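Local coordinates for CBS domain protein (Streptococcus pneumoniae serotype 4, PDB 7LZG) that is of unknown function but carries a pair of CBS domains, modules that in many relatives bind adenine nucleotides and regulate a partner activity, at residues F12-E17 with F103-V108; E18-P23 with G129-K134; A28-T33 with T49-V54; E57-G62 with D122-F127. One frame throughout, in Å; residues are numbered along the deposited sequence.

Overall arrangement
Contacts 1 and 2, on successive helices 4-14 and 17-20, lie about 11 Å apart between centres, touch, and both reach the second subunit. Contact 2 pairs strand 21-23 with central strand 127-132 of the antiparallel sheet; contact 3 pairs strands 30-31 and 50-54 of the mixed sheet. Contact 4, about 12 Å from contact 3 between centres, joins the start of edge strand 60-65 to the loop between strands 117-121 and 127-132. Contacts 1 and 3 lie on opposite sides of the chain's centre, about 25 Å apart between centres. Along the chain contacts 1 and 2 alternate, and contacts 3 and 4 follow one another between the segments of contact 2, consistent with an interlocked CBS pair.

Contact 1 (F12-E17 with F103-V108); sequences FLLGQE and FTITEV
Two side-chain torsions set up the polar end of this contact. Glu17 has CG beside its own backbone N and then bends sharply at chi2 (-94°), while Phe103 takes the crowded position with CG between N and the carbonyl carbon (chi1 55°). The two chains therefore meet tip to tip. Glu17 OE1 comes to the rim of the ring, near its plane, 3.3 Å from Phe103 CZ, and Glu17 OE2 sits 3.6 Å from Phe103 CE1. Carboxylate and ring planes are 34° apart. An anion at a ring edge meets the partly positive C-H rim, so the approach is probably favourable electrostatically.

The apolar half belongs to Ile105, whose side chain is directed at helix 4-14. Its CD1 is met by Leu14 CD2 at 3.6 Å, the two chains crossing obliquely. Leu13 CB lies farther back, 4.2 Å from Ile105 CG1. Backbone turns hold these residues in place: Gln16 N donates to Leu13 O at 2.8 Å, and Thr104, the N-cap of helix 105-111, receives Val108 N on its O at 3.0 Å.

Beyond the pair, Leu13 leans on Val140 of helix 133-140 and Ile105 on Leu144 of the second subunit, while the ring of Phe103, just before helix 105-111, packs on Phe20 of helix 17-20, Glu17's own helix, and on Leu21 of edge strand 21-23.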
loop_
_atom_site.group_PDB
_atom_site.type_symbol
_atom_site.label_atom_id
_atom_site.label_comp_id
_atom_site.label_asym_id
_atom_site.label_seq_id
_atom_site.Cartn_x
_atom_site.Cartn_y
_atom_site.Cartn_z
ATOM N N PHE B 12 1.377 22.633 -8.603
ATOM C CA PHE B 12 1.415 21.498 -9.518
ATOM C C PHE B 12 0.474 20.392 -9.056
ATOM O O PHE B 12 -0.345 19.893 -9.838
ATOM C CB PHE B 12 2.846 20.976 -9.643
ATOM C CG PHE B 12 2.939 19.622 -10.282
ATOM C CD1 PHE B 12 2.796 19.477 -11.651
ATOM C CD2 PHE B 12 3.162 18.493 -9.512
ATOM C CE1 PHE B 12 2.875 18.231 -12.241
ATOM C CE2 PHE B 12 3.241 17.245 -10.094
ATOM C CZ PHE B 12 3.097 17.112 -11.462
ATOM N N LEU B 13 0.576 19.997 -7.783
ATOM C CA LEU B 13 -0.287 18.940 -7.262
ATOM C C LEU B 13 -1.756 19.341 -7.307
ATOM O O LEU B 13 -2.624 18.487 -7.525
ATOM C CB LEU B 13 0.124 18.582 -5.834
ATOM C CG LEU B 13 0.768 17.206 -5.637
ATOM C CD1 LEU B 13 2.043 17.084 -6.450
ATOM C CD2 LEU B 13 1.042 16.949 -4.164
ATOM N N LEU B 14 -2.056 20.626 -7.100
ATOM C CA LEU B 14 -3.431 21.093 -7.238
ATOM C C LEU B 14 -3.956 20.875 -8.650
ATOM O O LEU B 14 -5.169 20.733 -8.849
ATOM C CB LEU B 14 -3.528 22.569 -6.857
ATOM C CG LEU B 14 -3.542 22.902 -5.365
ATOM C CD1 LEU B 14 -3.028 24.311 -5.133
ATOM C CD2 LEU B 14 -4.946 22.752 -4.809
ATOM N N GLY B 15 -3.067 20.849 -9.638
ATOM C CA GLY B 15 -3.424 20.507 -10.995
ATOM C C GLY B 15 -3.507 19.025 -11.278
ATOM O O GLY B 15 -3.683 18.633 -12.433
ATOM N N GLN B 16 -3.384 18.182 -10.250
ATOM C CA GLN B 16 -3.447 16.734 -10.409
ATOM C C GLN B 16 -4.646 16.131 -9.685
ATOM O O GLN B 16 -4.635 14.937 -9.372
ATOM C CB GLN B 16 -2.153 16.086 -9.914
ATOM C CG GLN B 16 -0.909 16.521 -10.669
ATOM C CD GLN B 16 -0.850 15.955 -12.074
ATOM O OE1 GLN B 16 -0.974 14.745 -12.273
ATOM N NE2 GLN B 16 -0.662 16.827 -13.057
ATOM N N GLU B 17 -5.679 16.936 -9.419
ATOM C CA GLU B 17 -6.827 16.460 -8.651
ATOM C C GLU B 17 -7.467 15.237 -9.296
ATOM O O GLU B 17 -7.896 14.311 -8.599
ATOM C CB GLU B 17 -7.853 17.583 -8.499
ATOM C CG GLU B 17 -7.431 18.695 -7.551
ATOM C CD GLU B 17 -7.953 18.487 -6.143
ATOM O OE1 GLU B 17 -8.746 17.546 -5.936
ATOM O OE2 GLU B 17 -7.575 19.269 -5.244
ATOM N N PHE B 103 -10.643 19.682 1.074
ATOM C CA PHE B 103 -9.340 19.327 1.614
ATOM C C PHE B 103 -8.248 20.198 1.008
ATOM O O PHE B 103 -8.346 20.645 -0.138
ATOM C CB PHE B 103 -9.031 17.853 1.345
ATOM C CG PHE B 103 -9.126 17.468 -0.108
ATOM C CD1 PHE B 103 -8.033 17.595 -0.949
ATOM C CD2 PHE B 103 -10.312 16.980 -0.630
ATOM C CE1 PHE B 103 -8.121 17.247 -2.282
ATOM C CE2 PHE B 103 -10.405 16.628 -1.963
ATOM C CZ PHE B 103 -9.308 16.761 -2.790
ATOM N N THR B 104 -7.201 20.432 1.790
ATOM C CA THR B 104 -6.006 21.104 1.306
ATOM C C THR B 104 -4.922 20.071 1.023
ATOM O O THR B 104 -4.904 18.986 1.611
ATOM C CB THR B 104 -5.497 22.135 2.318
ATOM O OG1 THR B 104 -5.047 21.469 3.504
ATOM C CG2 THR B 104 -6.604 23.114 2.683
ATOM N N ILE B 105 -4.022 20.412 0.098
ATOM C CA ILE B 105 -2.948 19.491 -0.264
ATOM C C ILE B 105 -2.045 19.231 0.936
ATOM O O ILE B 105 -1.571 18.108 1.145
ATOM C CB ILE B 105 -2.160 20.034 -1.473
ATOM C CG1 ILE B 105 -2.677 19.419 -2.777
ATOM C CG2 ILE B 105 -0.673 19.757 -1.332
ATOM C CD1 ILE B 105 -4.133 19.701 -3.065
ATOM N N THR B 106 -1.816 20.259 1.760
ATOM C CA THR B 106 -0.919 20.109 2.902
ATOM C C THR B 106 -1.469 19.127 3.932
ATOM O O THR B 106 -0.691 18.438 4.603
ATOM C CB THR B 106 -0.661 21.469 3.550
ATOM O OG1 THR B 106 -1.833 21.898 4.252
ATOM C CG2 THR B 106 -0.310 22.502 2.489
ATOM N N GLU B 107 -2.794 19.045 4.074
ATOM C CA GLU B 107 -3.392 18.126 5.034
ATOM C C GLU B 107 -3.664 16.748 4.448
ATOM O O GLU B 107 -3.828 15.790 5.212
ATOM C CB GLU B 107 -4.695 18.706 5.601
ATOM C CG GLU B 107 -5.921 18.523 4.717
ATOM C CD GLU B 107 -7.199 19.000 5.390
ATOM O OE1 GLU B 107 -7.108 19.642 6.458
ATOM O OE2 GLU B 107 -8.295 18.731 4.853
ATOM N N VAL B 108 -3.717 16.621 3.122
ATOM C CA VAL B 108 -3.824 15.300 2.511
ATOM C C VAL B 108 -2.523 14.528 2.698
ATOM O O VAL B 108 -2.524 13.378 3.151
ATOM C CB VAL B 108 -4.202 15.424 1.025
ATOM C CG1 VAL B 108 -3.903 14.128 0.288
ATOM C CG2 VAL B 108 -5.671 15.783 0.889
#

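Contact 2 (E18-P23 with G129-K134). With PO4 (phosphate ion), chain D; PO4 (phosphate ion), chain C.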
loop_
_atom_site.group_PDB
_atom_site.type_symbol
_atom_site.label_atom_id
_atom_site.label_comp_id
_atom_site.label_asym_id
_atom_site.label_seq_id
_atom_site.Cartn_x
_atom_site.Cartn_y
_atom_site.Cartn_z
ATOM N N GLU B 18 -7.531 15.209 -10.624
ATOM C CA GLU B 18 -8.146 14.103 -11.347
ATOM C C GLU B 18 -7.259 12.866 -11.414
ATOM O O GLU B 18 -7.571 11.938 -12.168
ATOM C CB GLU B 18 -8.525 14.553 -12.760
ATOM C CG GLU B 18 -9.577 15.651 -12.788
ATOM C CD GLU B 18 -9.718 16.291 -14.155
ATOM O OE1 GLU B 18 -8.739 16.257 -14.931
ATOM O OE2 GLU B 18 -10.805 16.828 -14.452
ATOM N N THR B 19 -6.168 12.829 -10.650
ATOM C CA THR B 19 -5.281 11.674 -10.598
ATOM C C THR B 19 -5.252 11.026 -9.224
ATOM O O THR B 19 -5.510 9.821 -9.107
ATOM C CB THR B 19 -3.856 12.079 -11.014
ATOM O OG1 THR B 19 -3.855 12.495 -12.385
ATOM C CG2 THR B 19 -2.896 10.910 -10.840
ATOM N N PHE B 20 -4.949 11.792 -8.173
ATOM C CA PHE B 20 -4.895 11.215 -6.836
ATOM C C PHE B 20 -6.271 11.065 -6.202
ATOM O O PHE B 20 -6.424 10.261 -5.275
ATOM C CB PHE B 20 -3.983 12.047 -5.925
ATOM C CG PHE B 20 -4.355 13.505 -5.831
ATOM C CD1 PHE B 20 -5.399 13.924 -5.019
ATOM C CD2 PHE B 20 -3.630 14.461 -6.522
ATOM C CE1 PHE B 20 -5.730 15.262 -4.923
ATOM C CE2 PHE B 20 -3.957 15.803 -6.427
ATOM C CZ PHE B 20 -5.008 16.203 -5.626
ATOM N N LEU B 21 -7.267 11.810 -6.674
ATOM C CA LEU B 21 -8.626 11.730 -6.150
ATOM C C LEU B 21 -9.458 10.873 -7.095
ATOM O O LEU B 21 -9.780 11.298 -8.209
ATOM C CB LEU B 21 -9.237 13.119 -5.989
ATOM C CG LEU B 21 -10.670 13.157 -5.458
ATOM C CD1 LEU B 21 -10.742 12.521 -4.082
ATOM C CD2 LEU B 21 -11.188 14.585 -5.419
ATOM N N THR B 22 -9.804 9.667 -6.649
ATOM C CA THR B 22 -10.646 8.773 -7.426
ATOM C C THR B 22 -12.060 8.821 -6.874
ATOM O O THR B 22 -12.244 8.595 -5.668
ATOM C CB THR B 22 -10.107 7.349 -7.378
ATOM O OG1 THR B 22 -8.734 7.345 -7.793
ATOM C CG2 THR B 22 -10.904 6.446 -8.303
ATOM N N PRO B 23 -13.073 9.118 -7.684
ATOM C CA PRO B 23 -14.435 9.215 -7.150
ATOM C C PRO B 23 -15.000 7.845 -6.813
ATOM O O PRO B 23 -14.555 6.813 -7.318
ATOM C CB PRO B 23 -15.216 9.875 -8.290
ATOM C CG PRO B 23 -14.485 9.452 -9.517
ATOM C CD PRO B 23 -13.028 9.403 -9.129
ATOM N N GLY B 129 -15.084 9.423 -2.352
ATOM C CA GLY B 129 -13.877 9.001 -3.040
ATOM C C GLY B 129 -12.749 8.760 -2.063
ATOM O O GLY B 129 -12.898 8.928 -0.847
ATOM N N ILE B 130 -11.600 8.361 -2.617
ATOM C CA ILE B 130 -10.421 8.035 -1.823
ATOM C C ILE B 130 -9.183 8.658 -2.454
ATOM O O ILE B 130 -9.138 8.929 -3.658
ATOM C CB ILE B 130 -10.226 6.509 -1.666
ATOM C CG1 ILE B 130 -10.240 5.809 -3.028
ATOM C CG2 ILE B 130 -11.287 5.925 -0.753
ATOM C CD1 ILE B 130 -8.867 5.526 -3.608
ATOM N N ILE B 131 -8.168 8.876 -1.620
ATOM C CA ILE B 131 -6.842 9.302 -2.053
ATOM C C ILE B 131 -5.825 8.376 -1.404
ATOM O O ILE B 131 -5.818 8.219 -0.179
ATOM C CB ILE B 131 -6.552 10.767 -1.676
ATOM C CG1 ILE B 131 -7.628 11.692 -2.247
ATOM C CG2 ILE B 131 -5.175 11.179 -2.172
ATOM C CD1 ILE B 131 -7.484 13.132 -1.811
ATOM N N THR B 132 -4.976 7.758 -2.219
ATOM C CA THR B 132 -4.003 6.792 -1.736
ATOM C C THR B 132 -2.588 7.294 -1.989
ATOM O O THR B 132 -2.360 8.190 -2.807
ATOM C CB THR B 132 -4.195 5.424 -2.406
ATOM O OG1 THR B 132 -4.030 5.554 -3.823
ATOM C CG2 THR B 132 -5.584 4.884 -2.115
ATOM N N ARG B 133 -1.631 6.707 -1.264
ATOM C CA ARG B 133 -0.227 6.997 -1.536
ATOM C C ARG B 133 0.137 6.614 -2.963
ATOM O O ARG B 133 0.900 7.322 -3.632
ATOM C CB ARG B 133 0.673 6.253 -0.549
ATOM C CG ARG B 133 0.432 6.563 0.915
ATOM C CD ARG B 133 1.658 6.176 1.728
ATOM N NE ARG B 133 1.432 6.221 3.168
ATOM C CZ ARG B 133 1.551 5.177 3.977
ATOM N NH1 ARG B 133 1.892 3.983 3.519
ATOM N NH2 ARG B 133 1.334 5.337 5.278
ATOM N N LYS B 134 -0.395 5.487 -3.440
ATOM C CA LYS B 134 -0.180 5.081 -4.824
ATOM C C LYS B 134 -0.689 6.140 -5.791
ATOM O O LYS B 134 -0.038 6.436 -6.800
ATOM C CB LYS B 134 -0.871 3.741 -5.078
ATOM C CG LYS B 134 -0.873 3.284 -6.525
ATOM C CD LYS B 134 -1.879 2.161 -6.729
ATOM C CE LYS B 134 -1.885 1.668 -8.167
ATOM N NZ LYS B 134 -0.610 0.989 -8.529
HETATM P P PO4 D . 1.787 2.130 7.371
HETATM O O1 PO4 D . 0.701 2.056 6.323
HETATM O O2 PO4 D . 1.470 1.168 8.490
HETATM O O3 PO4 D . 1.864 3.534 7.923
HETATM O O4 PO4 D . 3.112 1.761 6.747
HETATM P P PO4 C . -0.265 -1.366 -5.157
HETATM O O1 PO4 C . -1.378 -1.095 -4.172
HETATM O O2 PO4 C . -0.832 -1.447 -6.553
HETATM O O3 PO4 C . 0.745 -0.246 -5.096
HETATM O O4 PO4 C . 0.415 -2.670 -4.810
#
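Two backbone bonds make Thr22 and Ile130 an antiparallel hydrogen-bonded pair. Thr22 N reaches Ile130 O at 3.2 Å, almost straight (168°) and nearly along the C=O axis; Ile130 N returns to Thr22 O at 3.1 Å within the carbonyl plane. One residue on, Pro23 and Gly129 bring their CA atoms to 4.2 Å; a CB on Gly129 would run into Thr22 O.

Ile131 carries the apolar part. Leu21, with CG anti to its backbone N, crosses it obliquely, CD1 to Ile131 CG1 at 3.7 Å. Phe20 runs alongside, the edge of its ring placing CD1 3.9 Å from Ile131 CD1. Phe20 O faces Ile131 CA in a C-H...O contact and is hydrogen-bonded to Ser135 OG.

Beyond the strand, Arg133 NH2 binds one phosphate at O3 (3.2 Å), and Lys134 NZ the other at O2 (3.1 Å). Arg133 NE also donates to Leu112 O and Lys134 NZ to Val113 O of the second subunit; with Arg133 NH1 and Lys134 NZ of that subunit bonded to phosphate, the ions, probably from the crystallisation liquor, lie between the two chains. Strand 127-132 runs between strands 21-23 and 117-121, and Phe20 and Ile131 both lean on Ile136 of helix 133-140.

Contact 3 (A28-T33 with T49-V54); sequences AVLIDT and TRVPVV
Strands 30-31 and 50-54 are the two parallel strands of a beta-alpha-beta unit whose connection is helix 36-45. The strands are laced by a zigzag of backbone bonds: Leu30 N donates to Pro52 O at 3.3 Å, and Val54 N to Leu30 O at 3.0 Å, both in the carbonyl plane. A third, Asp32 N to Val54 O, is bent (134°) and weak. Leu30 O also faces the CA of Val53 in a C-H...O contact, and Val54 O does the same for Ile31 CA.

Leu30 and Val51 turn to the helix side of the unit, crossing obliquely with Leu30 CD1 3.7 Å from Val51 CG2, and rest on Leu42 and Leu43 of the connecting helix. This is the usual way a crossover helix is packed against its parallel strands, here in the N-terminal CBS repeat. Val53, with CG1 anti to its backbone N, lays that methyl 3.7 Å from Asp32 CA.

Val29 straddles the other side with its two methyls. Its CG1 meets Pro52 CG at 3.6 Å and its CG2 meets Val54 CG2 at 3.7 Å, both pairs crossing at about a right angle. Phe127 of strand 127-132 packs on Val29, Pro52 and Val54 from the other sheet.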
loop_
_atom_site.group_PDB
_atom_site.type_symbol
_atom_site.label_atom_id
_atom_site.label_comp_id
_atom_site.label_asym_id
_atom_site.label_seq_id
_atom_site.Cartn_x
_atom_site.Cartn_y
_atom_site.Cartn_z
ATOM N N ALA B 28 -14.794 -0.006 -6.218
ATOM C CA ALA B 28 -15.558 -1.132 -5.699
ATOM C C ALA B 28 -15.678 -0.974 -4.189
ATOM O O ALA B 28 -14.664 -0.939 -3.483
ATOM C CB ALA B 28 -14.891 -2.459 -6.059
ATOM N N VAL B 29 -16.909 -0.855 -3.697
ATOM C CA VAL B 29 -17.171 -0.729 -2.270
ATOM C C VAL B 29 -17.954 -1.955 -1.812
ATOM O O VAL B 29 -18.447 -2.745 -2.616
ATOM C CB VAL B 29 -17.925 0.569 -1.922
ATOM C CG1 VAL B 29 -17.234 1.771 -2.548
ATOM C CG2 VAL B 29 -19.373 0.484 -2.369
ATOM N N LEU B 30 -18.059 -2.106 -0.494
ATOM C CA LEU B 30 -18.754 -3.229 0.118
ATOM C C LEU B 30 -19.798 -2.717 1.099
ATOM O O LEU B 30 -19.537 -1.782 1.862
ATOM C CB LEU B 30 -17.774 -4.164 0.843
ATOM C CG LEU B 30 -16.794 -4.970 -0.012
ATOM C CD1 LEU B 30 -15.820 -5.745 0.864
ATOM C CD2 LEU B 30 -17.548 -5.913 -0.935
ATOM N N ILE B 31 -20.983 -3.333 1.071
ATOM C CA ILE B 31 -21.992 -3.039 2.081
ATOM C C ILE B 31 -21.571 -3.654 3.409
ATOM O O ILE B 31 -20.963 -4.730 3.459
ATOM C CB ILE B 31 -23.381 -3.553 1.660
ATOM C CG1 ILE B 31 -23.266 -4.915 0.972
ATOM C CG2 ILE B 31 -24.093 -2.529 0.789
ATOM C CD1 ILE B 31 -24.600 -5.534 0.619
ATOM N N ASP B 32 -21.909 -2.965 4.500
ATOM C CA ASP B 32 -21.525 -3.441 5.825
ATOM C C ASP B 32 -22.218 -4.745 6.201
ATOM O O ASP B 32 -21.777 -5.416 7.141
ATOM C CB ASP B 32 -21.816 -2.366 6.874
ATOM C CG ASP B 32 -23.244 -1.857 6.815
ATOM O OD1 ASP B 32 -23.985 -2.253 5.890
ATOM O OD2 ASP B 32 -23.624 -1.057 7.698
ATOM N N THR B 33 -23.278 -5.123 5.490
ATOM C CA THR B 33 -24.012 -6.350 5.766
ATOM C C THR B 33 -23.513 -7.537 4.952
ATOM O O THR B 33 -24.054 -8.639 5.099
ATOM C CB THR B 33 -25.505 -6.137 5.507
ATOM O OG1 THR B 33 -25.704 -5.776 4.134
ATOM C CG2 THR B 33 -26.039 -5.028 6.399
ATOM N N THR B 49 -5.634 -3.228 -1.450
ATOM C CA THR B 49 -5.493 -3.877 -0.152
ATOM C C THR B 49 -6.633 -3.517 0.790
ATOM O O THR B 49 -7.051 -4.351 1.600
ATOM C CB THR B 49 -4.146 -3.508 0.475
ATOM O OG1 THR B 49 -3.088 -3.843 -0.433
ATOM C CG2 THR B 49 -3.932 -4.265 1.778
ATOM N N ARG B 50 -7.158 -2.296 0.692
ATOM C CA ARG B 50 -8.275 -1.856 1.514
ATOM C C ARG B 50 -9.380 -1.315 0.622
ATOM O O ARG B 50 -9.112 -0.610 -0.356
ATOM C CB ARG B 50 -7.850 -0.778 2.516
ATOM C CG ARG B 50 -6.594 -1.115 3.293
ATOM C CD ARG B 50 -6.495 -0.284 4.556
ATOM N NE ARG B 50 -7.584 -0.576 5.480
ATOM C CZ ARG B 50 -7.568 -1.562 6.368
ATOM N NH1 ARG B 50 -6.530 -2.376 6.477
ATOM N NH2 ARG B 50 -8.618 -1.735 7.164
ATOM N N VAL B 51 -10.621 -1.651 0.961
ATOM C CA VAL B 51 -11.779 -1.119 0.250
ATOM C C VAL B 51 -12.690 -0.426 1.256
ATOM O O VAL B 51 -12.776 -0.858 2.416
ATOM C CB VAL B 51 -12.527 -2.220 -0.520
ATOM C CG1 VAL B 51 -11.616 -2.849 -1.560
ATOM C CG2 VAL B 51 -13.068 -3.272 0.433
ATOM N N PRO B 52 -13.366 0.652 0.874
ATOM C CA PRO B 52 -14.270 1.323 1.810
ATOM C C PRO B 52 -15.535 0.510 2.032
ATOM O O PRO B 52 -15.933 -0.318 1.209
ATOM C CB PRO B 52 -14.577 2.652 1.113
ATOM C CG PRO B 52 -14.408 2.348 -0.336
ATOM C CD PRO B 52 -13.303 1.337 -0.428
ATOM N N VAL B 53 -16.165 0.755 3.178
ATOM C CA VAL B 53 -17.401 0.085 3.564
ATOM C C VAL B 53 -18.478 1.142 3.743
ATOM O O VAL B 53 -18.280 2.124 4.467
ATOM C CB VAL B 53 -17.227 -0.742 4.850
ATOM C CG1 VAL B 53 -18.564 -1.298 5.306
ATOM C CG2 VAL B 53 -16.231 -1.866 4.624
ATOM N N VAL B 54 -19.616 0.938 3.081
ATOM C CA VAL B 54 -20.736 1.865 3.132
ATOM C C VAL B 54 -22.000 1.090 3.483
ATOM O O VAL B 54 -22.044 -0.139 3.422
ATOM C CB VAL B 54 -20.920 2.633 1.806
ATOM C CG1 VAL B 54 -19.689 3.472 1.505
ATOM C CG2 VAL B 54 -21.198 1.664 0.670
#

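Contact 4 (E57-G62 with D122-F127)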
loop_
_atom_site.group_PDB
_atom_site.type_symbol
_atom_site.label_atom_id
_atom_site.label_comp_id
_atom_site.label_asym_id
_atom_site.label_seq_id
_atom_site.Cartn_x
_atom_site.Cartn_y
_atom_site.Cartn_z
ATOM N N GLU B 57 -27.399 3.116 2.094
ATOM C CA GLU B 57 -27.592 4.504 1.692
ATOM C C GLU B 57 -26.260 5.244 1.565
ATOM O O GLU B 57 -26.186 6.451 1.807
ATOM C CB GLU B 57 -28.523 5.223 2.670
ATOM C CG GLU B 57 -28.090 5.160 4.127
ATOM C CD GLU B 57 -29.084 5.828 5.062
ATOM O OE1 GLU B 57 -30.169 6.230 4.590
ATOM O OE2 GLU B 57 -28.781 5.951 6.268
ATOM N N LYS B 58 -25.205 4.519 1.194
ATOM C CA LYS B 58 -23.868 5.032 0.903
ATOM C C LYS B 58 -23.214 5.741 2.084
ATOM O O LYS B 58 -22.224 6.457 1.893
ATOM C CB LYS B 58 -23.880 5.965 -0.316
ATOM C CG LYS B 58 -24.339 5.309 -1.605
ATOM C CD LYS B 58 -24.290 6.295 -2.760
ATOM C CE LYS B 58 -24.635 5.632 -4.080
ATOM N NZ LYS B 58 -24.508 6.585 -5.215
ATOM N N GLN B 59 -23.726 5.560 3.300
ATOM C CA GLN B 59 -23.095 6.159 4.471
ATOM C C GLN B 59 -21.758 5.481 4.740
ATOM O O GLN B 59 -21.702 4.264 4.944
ATOM C CB GLN B 59 -24.010 6.042 5.686
ATOM C CG GLN B 59 -25.131 7.067 5.725
ATOM C CD GLN B 59 -24.667 8.419 6.230
ATOM O OE1 GLN B 59 -23.673 8.519 6.950
ATOM N NE2 GLN B 59 -25.388 9.469 5.856
ATOM N N PHE B 60 -20.682 6.264 4.740
ATOM C CA PHE B 60 -19.345 5.713 4.927
ATOM C C PHE B 60 -19.207 5.121 6.323
ATOM O O PHE B 60 -19.350 5.830 7.325
ATOM C CB PHE B 60 -18.290 6.793 4.698
ATOM C CG PHE B 60 -16.889 6.340 4.997
ATOM C CD1 PHE B 60 -16.188 5.566 4.088
ATOM C CD2 PHE B 60 -16.273 6.689 6.189
ATOM C CE1 PHE B 60 -14.900 5.147 4.360
ATOM C CE2 PHE B 60 -14.984 6.272 6.467
ATOM C CZ PHE B 60 -14.296 5.502 5.551
ATOM N N VAL B 61 -18.928 3.823 6.387
ATOM C CA VAL B 61 -18.696 3.148 7.660
ATOM C C VAL B 61 -17.214 3.101 7.994
ATOM O O VAL B 61 -16.798 3.463 9.098
ATOM C CB VAL B 61 -19.306 1.731 7.623
ATOM C CG1 VAL B 61 -19.185 1.063 8.985
ATOM C CG2 VAL B 61 -20.753 1.788 7.171
ATOM N N GLY B 62 -16.400 2.659 7.044
ATOM C CA GLY B 62 -14.973 2.558 7.261
ATOM C C GLY B 62 -14.320 1.812 6.117
ATOM O O GLY B 62 -14.923 1.600 5.063
ATOM N N ASP B 122 -18.238 13.690 2.821
ATOM C CA ASP B 122 -18.806 15.021 2.967
ATOM C C ASP B 122 -19.320 15.220 4.394
ATOM O O ASP B 122 -19.261 14.324 5.241
ATOM C CB ASP B 122 -19.912 15.242 1.935
ATOM C CG ASP B 122 -20.936 14.122 1.921
ATOM O OD1 ASP B 122 -20.847 13.212 2.772
ATOM O OD2 ASP B 122 -21.832 14.151 1.051
ATOM N N ALA B 123 -19.830 16.425 4.662
ATOM C CA ALA B 123 -20.332 16.739 5.994
ATOM C C ALA B 123 -21.545 15.900 6.367
ATOM O O ALA B 123 -21.808 15.703 7.558
ATOM C CB ALA B 123 -20.675 18.227 6.089
ATOM N N GLU B 124 -22.289 15.400 5.378
ATOM C CA GLU B 124 -23.452 14.570 5.675
ATOM C C GLU B 124 -23.031 13.187 6.158
ATOM O O GLU B 124 -23.536 12.691 7.171
ATOM C CB GLU B 124 -24.347 14.463 4.440
ATOM C CG GLU B 124 -25.580 13.598 4.648
ATOM C CD GLU B 124 -26.484 13.568 3.433
ATOM O OE1 GLU B 124 -26.100 14.142 2.393
ATOM O OE2 GLU B 124 -27.580 12.973 3.521
ATOM N N GLY B 125 -22.104 12.550 5.445
ATOM C CA GLY B 125 -21.631 11.234 5.826
ATOM C C GLY B 125 -21.577 10.262 4.667
ATOM O O GLY B 125 -21.340 9.066 4.860
ATOM N N ILE B 126 -21.792 10.765 3.458
ATOM C CA ILE B 126 -21.793 9.944 2.253
ATOM C C ILE B 126 -20.367 9.810 1.738
ATOM O O ILE B 126 -19.596 10.777 1.729
ATOM C CB ILE B 126 -22.729 10.544 1.181
ATOM C CG1 ILE B 126 -24.130 9.933 1.284
ATOM C CG2 ILE B 126 -22.172 10.342 -0.221
ATOM C CD1 ILE B 126 -24.860 10.248 2.572
ATOM N N PHE B 127 -20.010 8.597 1.320
ATOM C CA PHE B 127 -18.684 8.329 0.784
ATOM C C PHE B 127 -18.599 8.796 -0.666
ATOM O O PHE B 127 -19.442 8.437 -1.494
ATOM C CB PHE B 127 -18.368 6.838 0.889
ATOM C CG PHE B 127 -17.123 6.430 0.165
ATOM C CD1 PHE B 127 -15.877 6.728 0.684
ATOM C CD2 PHE B 127 -17.201 5.743 -1.034
ATOM C CE1 PHE B 127 -14.730 6.351 0.019
ATOM C CE2 PHE B 127 -16.058 5.363 -1.704
ATOM C CZ PHE B 127 -14.820 5.671 -1.178
#
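Backbone hydrogen bonds come first. Phe127 N donates to Lys58 O at 3.1 Å, with an N-H...O angle of 167°, and Phe60 N donates to Gly125 O at 2.9 Å. Both donors arrive nearly along the C=O axis. Between them Gln59 and Ile126 form a single bridge, and Ile126 CA adds a C-H...O contact to Lys58 O at 3.5 Å.

A second polar group sits within the loop and shapes it. Asp122 OD1 is gripped by two N-H groups: Ile126 N at 2.7 Å, on the syn lone pair, and Gly125 N at 3.0 Å, from above the carboxylate plane. The bond from Gly125 N, three residues on, makes this an Asx motif; Asp122 N to Ile126 O adds a weak bond. Gly125, at phi 133°, presents its O to Phe60. In the other segment, Thr55 OG1 is hydrogen-bonded to both Glu57 N and Gln59 N, on either side of Lys58.

The aromatic contact joins Phe60 and Phe127, each with CG anti to its backbone N. Their planes are near parallel (21°) but slid apart, with centroids at 5.8 Å, so overlap is slight and the touch is CD1 to CD1 at 3.6 Å. Gly62 N lies 3.8 Å above one face of the Phe60 ring, over its centre. Both rings also lean on Pro52 and Pro119.

Next along strand 60-65, Val61 and Gly62 both face Val53 in a classic beta bulge. Segment to segment, the bridging joins the N-terminal repeat to the C-terminal one, consistent with the tandem packing of a CBS pair, or Bateman module.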